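Local atomic coordinates of inactive poly [ADP-ribose] polymerase RCD1 (Arabidopsis thaliana, PDB entry 5NGO), a protein that is a plant PARP-family protein classed as enzymatically inactive, and is bound by the downy mildew effector HaRxL106, which thereby suppresses plant immunity. Residues 11-16 with 29-34; 48-53 with 58-63. All blocks are in the same frame, centred on the assembly; numbering follows the deposited sequence.

Interaction 1: residues 11-16 with 29-34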
loop_
_atom_site.group_PDB
_atom_site.type_symbol
_atom_site.label_atom_id
_atom_site.label_comp_id
_atom_site.label_asym_id
_atom_site.label_seq_id
_atom_site.Cartn_x
_atom_site.Cartn_y
_atom_site.Cartn_z
ATOM N N ALA A 11 3.618 -10.718 13.163
ATOM C CA ALA A 11 2.297 -10.703 12.533
ATOM C C ALA A 11 2.374 -10.316 11.050
ATOM O O ALA A 11 1.645 -10.869 10.229
ATOM C CB ALA A 11 1.360 -9.771 13.280
ATOM N N VAL A 12 3.275 -9.386 10.724
ATOM C CA VAL A 12 3.465 -8.923 9.355
ATOM C C VAL A 12 4.023 -10.075 8.540
ATOM O O VAL A 12 3.532 -10.350 7.448
ATOM C CB VAL A 12 4.444 -7.719 9.268
ATOM C CG1 VAL A 12 4.752 -7.333 7.826
ATOM C CG2 VAL A 12 3.964 -6.526 10.018
ATOM N N LYS A 13 5.051 -10.736 9.093
ATOM C CA LYS A 13 5.654 -11.928 8.490
ATOM C C LYS A 13 4.604 -12.991 8.184
ATOM O O LYS A 13 4.562 -13.522 7.072
ATOM C CB LYS A 13 6.739 -12.534 9.392
ATOM C CG LYS A 13 7.536 -13.642 8.690
ATOM C CD LYS A 13 8.845 -13.974 9.372
ATOM C CE LYS A 13 8.639 -14.458 10.792
ATOM N NZ LYS A 13 9.932 -14.867 11.399
ATOM N N LYS A 14 3.755 -13.266 9.172
ATOM C CA LYS A 14 2.670 -14.234 9.022
ATOM C C LYS A 14 1.649 -13.827 7.958
ATOM O O LYS A 14 1.263 -14.655 7.137
ATOM C CB LYS A 14 1.977 -14.480 10.369
ATOM C CG LYS A 14 2.698 -15.558 11.171
ATOM C CD LYS A 14 2.770 -15.342 12.691
ATOM C CE LYS A 14 4.043 -15.976 13.255
ATOM N NZ LYS A 14 3.871 -16.547 14.620
ATOM N N MET A 15 1.226 -12.567 7.972
ATOM C CA MET A 15 0.378 -12.006 6.902
ATOM C C MET A 15 0.961 -12.248 5.508
ATOM O O MET A 15 0.240 -12.632 4.590
ATOM C CB MET A 15 0.173 -10.497 7.086
ATOM C CG MET A 15 -1.189 -10.097 7.649
ATOM S SD MET A 15 -1.449 -8.313 7.490
ATOM C CE MET A 15 -0.482 -7.704 8.858
ATOM N N PHE A 16 2.254 -11.994 5.355
ATOM C CA PHE A 16 2.930 -12.163 4.070
ATOM C C PHE A 16 3.058 -13.640 3.670
ATOM O O PHE A 16 2.902 -13.979 2.492
ATOM C CB PHE A 16 4.313 -11.509 4.101
ATOM C CG PHE A 16 4.980 -11.457 2.758
ATOM C CD1 PHE A 16 4.725 -10.409 1.891
ATOM C CD2 PHE A 16 5.861 -12.459 2.358
ATOM C CE1 PHE A 16 5.334 -10.355 0.645
ATOM C CE2 PHE A 16 6.458 -12.406 1.104
ATOM C CZ PHE A 16 6.194 -11.353 0.251
ATOM N N LEU A 29 13.239 -13.135 4.129
ATOM C CA LEU A 29 14.554 -12.858 4.684
ATOM C C LEU A 29 14.507 -11.897 5.885
ATOM O O LEU A 29 15.293 -12.041 6.815
ATOM C CB LEU A 29 15.471 -12.270 3.618
ATOM C CG LEU A 29 15.644 -13.035 2.318
ATOM C CD1 LEU A 29 16.855 -12.439 1.570
ATOM C CD2 LEU A 29 15.869 -14.515 2.513
ATOM N N ASP A 30 13.594 -10.929 5.864
ATOM C CA ASP A 30 13.561 -9.884 6.872
ATOM C C ASP A 30 12.254 -9.119 6.889
ATOM O O ASP A 30 11.600 -8.986 5.864
ATOM C CB ASP A 30 14.739 -8.888 6.628
ATOM C CG ASP A 30 15.047 -8.022 7.863
ATOM O OD1 ASP A 30 14.808 -8.440 9.028
ATOM O OD2 ASP A 30 15.562 -6.916 7.659
ATOM N N VAL A 31 11.870 -8.645 8.069
ATOM C CA VAL A 31 10.756 -7.723 8.220
ATOM C C VAL A 31 11.303 -6.563 9.037
ATOM O O VAL A 31 11.780 -6.761 10.166
ATOM C CB VAL A 31 9.559 -8.369 8.935
ATOM C CG1 VAL A 31 8.450 -7.352 9.139
ATOM C CG2 VAL A 31 9.048 -9.537 8.127
ATOM N N GLY A 32 11.220 -5.364 8.460
ATOM C CA GLY A 32 11.716 -4.169 9.103
ATOM C C GLY A 32 10.626 -3.168 9.287
ATOM O O GLY A 32 9.631 -3.222 8.617
ATOM N N ARG A 33 10.876 -2.195 10.156
ATOM C CA ARG A 33 9.951 -1.083 10.425
ATOM C C ARG A 33 10.711 0.219 10.384
ATOM O O ARG A 33 11.774 0.257 10.939
ATOM C CB ARG A 33 9.258 -1.278 11.746
ATOM C CG ARG A 33 8.136 -0.279 12.037
ATOM C CD ARG A 33 7.400 -0.529 13.365
ATOM N NE ARG A 33 8.350 -0.453 14.473
ATOM C CZ ARG A 33 8.767 0.660 15.103
ATOM N NH1 ARG A 33 8.296 1.880 14.781
ATOM N NH2 ARG A 33 9.671 0.554 16.075
ATOM N N PHE A 34 10.202 1.218 9.656
ATOM C CA PHE A 34 10.845 2.515 9.566
ATOM C C PHE A 34 10.802 3.255 10.889
ATOM O O PHE A 34 9.735 3.388 11.439
ATOM C CB PHE A 34 10.050 3.425 8.642
ATOM C CG PHE A 34 10.015 2.981 7.200
ATOM C CD1 PHE A 34 11.095 3.242 6.363
ATOM C CD2 PHE A 34 8.901 2.341 6.664
ATOM C CE1 PHE A 34 11.065 2.869 5.019
ATOM C CE2 PHE A 34 8.873 1.946 5.335
ATOM C CZ PHE A 34 9.963 2.205 4.508
#

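Interaction 2: residues 48-53 with 58-63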
loop_
_atom_site.group_PDB
_atom_site.type_symbol
_atom_site.label_atom_id
_atom_site.label_comp_id
_atom_site.label_asym_id
_atom_site.label_seq_id
_atom_site.Cartn_x
_atom_site.Cartn_y
_atom_site.Cartn_z
ATOM N N LYS A 48 -3.449 12.595 11.897
ATOM C CA LYS A 48 -4.336 13.761 11.806
ATOM C C LYS A 48 -5.318 13.624 10.655
ATOM O O LYS A 48 -6.465 14.015 10.796
ATOM C CB LYS A 48 -3.563 15.065 11.673
ATOM C CG LYS A 48 -3.050 15.576 12.994
ATOM C CD LYS A 48 -4.129 16.064 13.981
ATOM C CE LYS A 48 -3.499 16.047 15.352
ATOM N NZ LYS A 48 -4.512 16.340 16.407
ATOM N N GLN A 49 -4.876 13.085 9.526
ATOM C CA GLN A 49 -5.791 12.812 8.421
ATOM C C GLN A 49 -6.835 11.753 8.805
ATOM O O GLN A 49 -7.975 11.818 8.336
ATOM C CB GLN A 49 -5.021 12.385 7.156
ATOM C CG GLN A 49 -5.884 12.170 5.920
ATOM C CD GLN A 49 -6.590 13.458 5.500
ATOM O OE1 GLN A 49 -5.946 14.459 5.176
ATOM N NE2 GLN A 49 -7.920 13.401 5.452
ATOM N N VAL A 50 -6.449 10.794 9.656
ATOM C CA VAL A 50 -7.376 9.786 10.182
ATOM C C VAL A 50 -8.493 10.476 10.965
ATOM O O VAL A 50 -9.664 10.196 10.730
ATOM C CB VAL A 50 -6.649 8.722 11.065
ATOM C CG1 VAL A 50 -7.644 7.831 11.809
ATOM C CG2 VAL A 50 -5.731 7.855 10.216
ATOM N N GLU A 51 -8.123 11.366 11.884
ATOM C CA GLU A 51 -9.100 12.171 12.624
ATOM C C GLU A 51 -10.032 12.966 11.721
ATOM O O GLU A 51 -11.225 12.980 11.950
ATOM C CB GLU A 51 -8.406 13.149 13.560
ATOM C CG GLU A 51 -7.890 12.521 14.835
ATOM C CD GLU A 51 -7.200 13.533 15.707
ATOM O OE1 GLU A 51 -7.738 14.639 15.912
ATOM O OE2 GLU A 51 -6.109 13.217 16.177
ATOM N N ILE A 52 -9.474 13.617 10.705
ATOM C CA ILE A 52 -10.262 14.411 9.759
ATOM C C ILE A 52 -11.249 13.540 8.985
ATOM O O ILE A 52 -12.423 13.888 8.891
ATOM C CB ILE A 52 -9.366 15.214 8.784
ATOM C CG1 ILE A 52 -8.612 16.301 9.558
ATOM C CG2 ILE A 52 -10.182 15.857 7.661
ATOM C CD1 ILE A 52 -7.451 16.916 8.789
ATOM N N THR A 53 -10.779 12.421 8.434
ATOM C CA THR A 53 -11.633 11.547 7.628
ATOM C C THR A 53 -12.712 10.893 8.509
ATOM O O THR A 53 -13.849 10.744 8.074
ATOM C CB THR A 53 -10.797 10.523 6.830
ATOM O OG1 THR A 53 -9.910 11.231 5.951
ATOM C CG2 THR A 53 -11.677 9.632 5.972
ATOM N N GLY A 58 -17.618 9.597 9.496
ATOM C CA GLY A 58 -18.013 8.694 10.576
ATOM C C GLY A 58 -16.975 7.619 10.864
ATOM O O GLY A 58 -16.811 7.213 12.010
ATOM N N ASP A 59 -16.267 7.169 9.820
ATOM C CA ASP A 59 -15.293 6.078 9.907
ATOM C C ASP A 59 -14.127 6.389 8.957
ATOM O O ASP A 59 -14.344 6.645 7.762
ATOM C CB ASP A 59 -15.985 4.761 9.498
ATOM C CG ASP A 59 -15.139 3.500 9.766
ATOM O OD1 ASP A 59 -13.944 3.561 10.132
ATOM O OD2 ASP A 59 -15.691 2.400 9.588
ATOM N N ALA A 60 -12.899 6.373 9.479
ATOM C CA ALA A 60 -11.703 6.556 8.636
ATOM C C ALA A 60 -11.459 5.344 7.723
ATOM O O ALA A 60 -10.970 5.492 6.598
ATOM C CB ALA A 60 -10.472 6.831 9.492
ATOM N N ASN A 61 -11.820 4.157 8.207
ATOM C CA ASN A 61 -11.705 2.916 7.453
ATOM C C ASN A 61 -10.251 2.740 7.024
ATOM O O ASN A 61 -9.912 2.745 5.834
ATOM C CB ASN A 61 -12.688 2.885 6.276
ATOM C CG ASN A 61 -12.673 1.548 5.533
ATOM O OD1 ASN A 61 -12.280 0.520 6.073
ATOM N ND2 ASN A 61 -13.070 1.574 4.266
ATOM N N VAL A 62 -9.397 2.618 8.044
ATOM C CA VAL A 62 -7.982 2.397 7.870
ATOM C C VAL A 62 -7.756 0.911 7.605
ATOM O O VAL A 62 -8.229 0.070 8.357
ATOM C CB VAL A 62 -7.179 2.855 9.104
ATOM C CG1 VAL A 62 -5.691 2.558 8.914
ATOM C CG2 VAL A 62 -7.380 4.378 9.327
ATOM N N ARG A 63 -7.018 0.607 6.546
ATOM C CA ARG A 63 -6.695 -0.769 6.170
ATOM C C ARG A 63 -5.214 -0.945 5.933
ATOM O O ARG A 63 -4.504 0.003 5.650
ATOM C CB ARG A 63 -7.456 -1.154 4.901
ATOM C CG ARG A 63 -8.860 -1.619 5.190
ATOM C CD ARG A 63 -9.821 -1.243 4.094
ATOM N NE ARG A 63 -11.210 -1.436 4.552
ATOM C CZ ARG A 63 -12.046 -2.391 4.141
ATOM N NH1 ARG A 63 -11.672 -3.288 3.194
ATOM N NH2 ARG A 63 -13.277 -2.413 4.631
#

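Interaction 1: residues 11-16 with 29-34
Val-12 and Val-31 meet through their methyl groups, and this pair forms the close part of the contact between helix residues 11-16 and residues 29-34, mostly strand. Val-12 CG1 lies 3.9 Å from Val-31 CG1, and the same Val-31 methyl sits 4.0 Å from Val-12 CB, so one branch of the strand valine rests against the branch point of the helix valine. The two side chains run obliquely to each other. Val-31 has CG1 anti to its backbone N (chi1 177°), which sends this methyl to Val-12 and leaves CG2 for Lys-13. The strand here is an outermost one of the sheet of the PARP catalytic fold, paired on its inner side with strand 174-182; there Leu-29 and Asp-30 both face Arg-181 in a classic beta bulge. Helix 9-19 packs on this edge of the sheet, and Val-12, which is buried, also reaches Phe-178 and Val-180 of the neighbouring strand and Leu-125 of the next.

Toward solvent the contact thins out rather than lengthens: Val-31 CG2 meets the exposed Lys-13 at its CB, 4.0 Å away, and the rest turns away. The lysine chain bends at chi3 (60°), and the ammonium group ends in a long, weak ion pair with Asp-10. No hydrogen bond links the two segments, whose closest CA atoms, those of Lys-13 and Val-31, are 6.6 Å apart.

Interaction 2: residues 48-53 with 58-63
A tight helix-to-strand connection of the PARP catalytic fold brings the last turns of helix 37-57 against the chain that leads into strand 62-68, and the side chains of Val-50, Thr-53, Ala-60 and Val-62 carry the contact. The two branches of Val-50 divide the work. Val-50 CG1, anti to the backbone N (chi1 170°), meets Ala-60 CB at 3.8 Å. Val-50 CG2 meets Val-62 CG2 at 3.9 Å, the two valines crossing at about a right angle. Ala-60 CB also lies 3.7 Å from the carbonyl O of Val-50, so the small methyl fits closely against the helix backbone. One turn further on, the methyl CG2 of Thr-53 packs over Ala-60 CA at 4.1 Å. The threonine hydroxyl serves the helix instead: Gln-49 NE2 donates to Thr-53 OG1 (3.0 Å), with the acceptor practically in the amide plane.

The connecting chain is shaped by its own polar groups. Gly-58 leaves the helix with positive phi, and Asp-59 then forms an Asx turn, its OD1 accepting from Asn-61 N (2.9 Å) from above the carboxylate plane. Asn-61 OD1 in turn receives Arg-63 NE at 2.7 Å, nearly in the guanidinium plane but with NE somewhat out of the plane of the Asn-61 carbonyl, which ties the turn to the start of the strand. Ala-60, Asn-61 and Arg-63 pair through their backbones with Gly-131, Met-130 and Val-128 along strand 121-129 and its exit, while Val-50 and Thr-53 of the overlying helix rest on Ile-129 of that same strand.

Overall arrangement
Interactions 1 and 2 follow one another along the chain: 11-16 with 29-34 is complete before 48-53 with 58-63 begins, and helix 37-57 is the next helix or strand after strand 28-33. Their centres lie about 24 Å apart, with nearest atoms about 8 Å apart, so they do not touch. A common sheet relates them. Interaction 1 packs a helix on its outermost strand 28-33, whereas interaction 2 turns a helix into the more central strand 62-68. Strand 121-129 reaches both contacts, different residues of it meeting each helix. The centres of the two contacts lie about 14 and 16 Å from the centre of the chain.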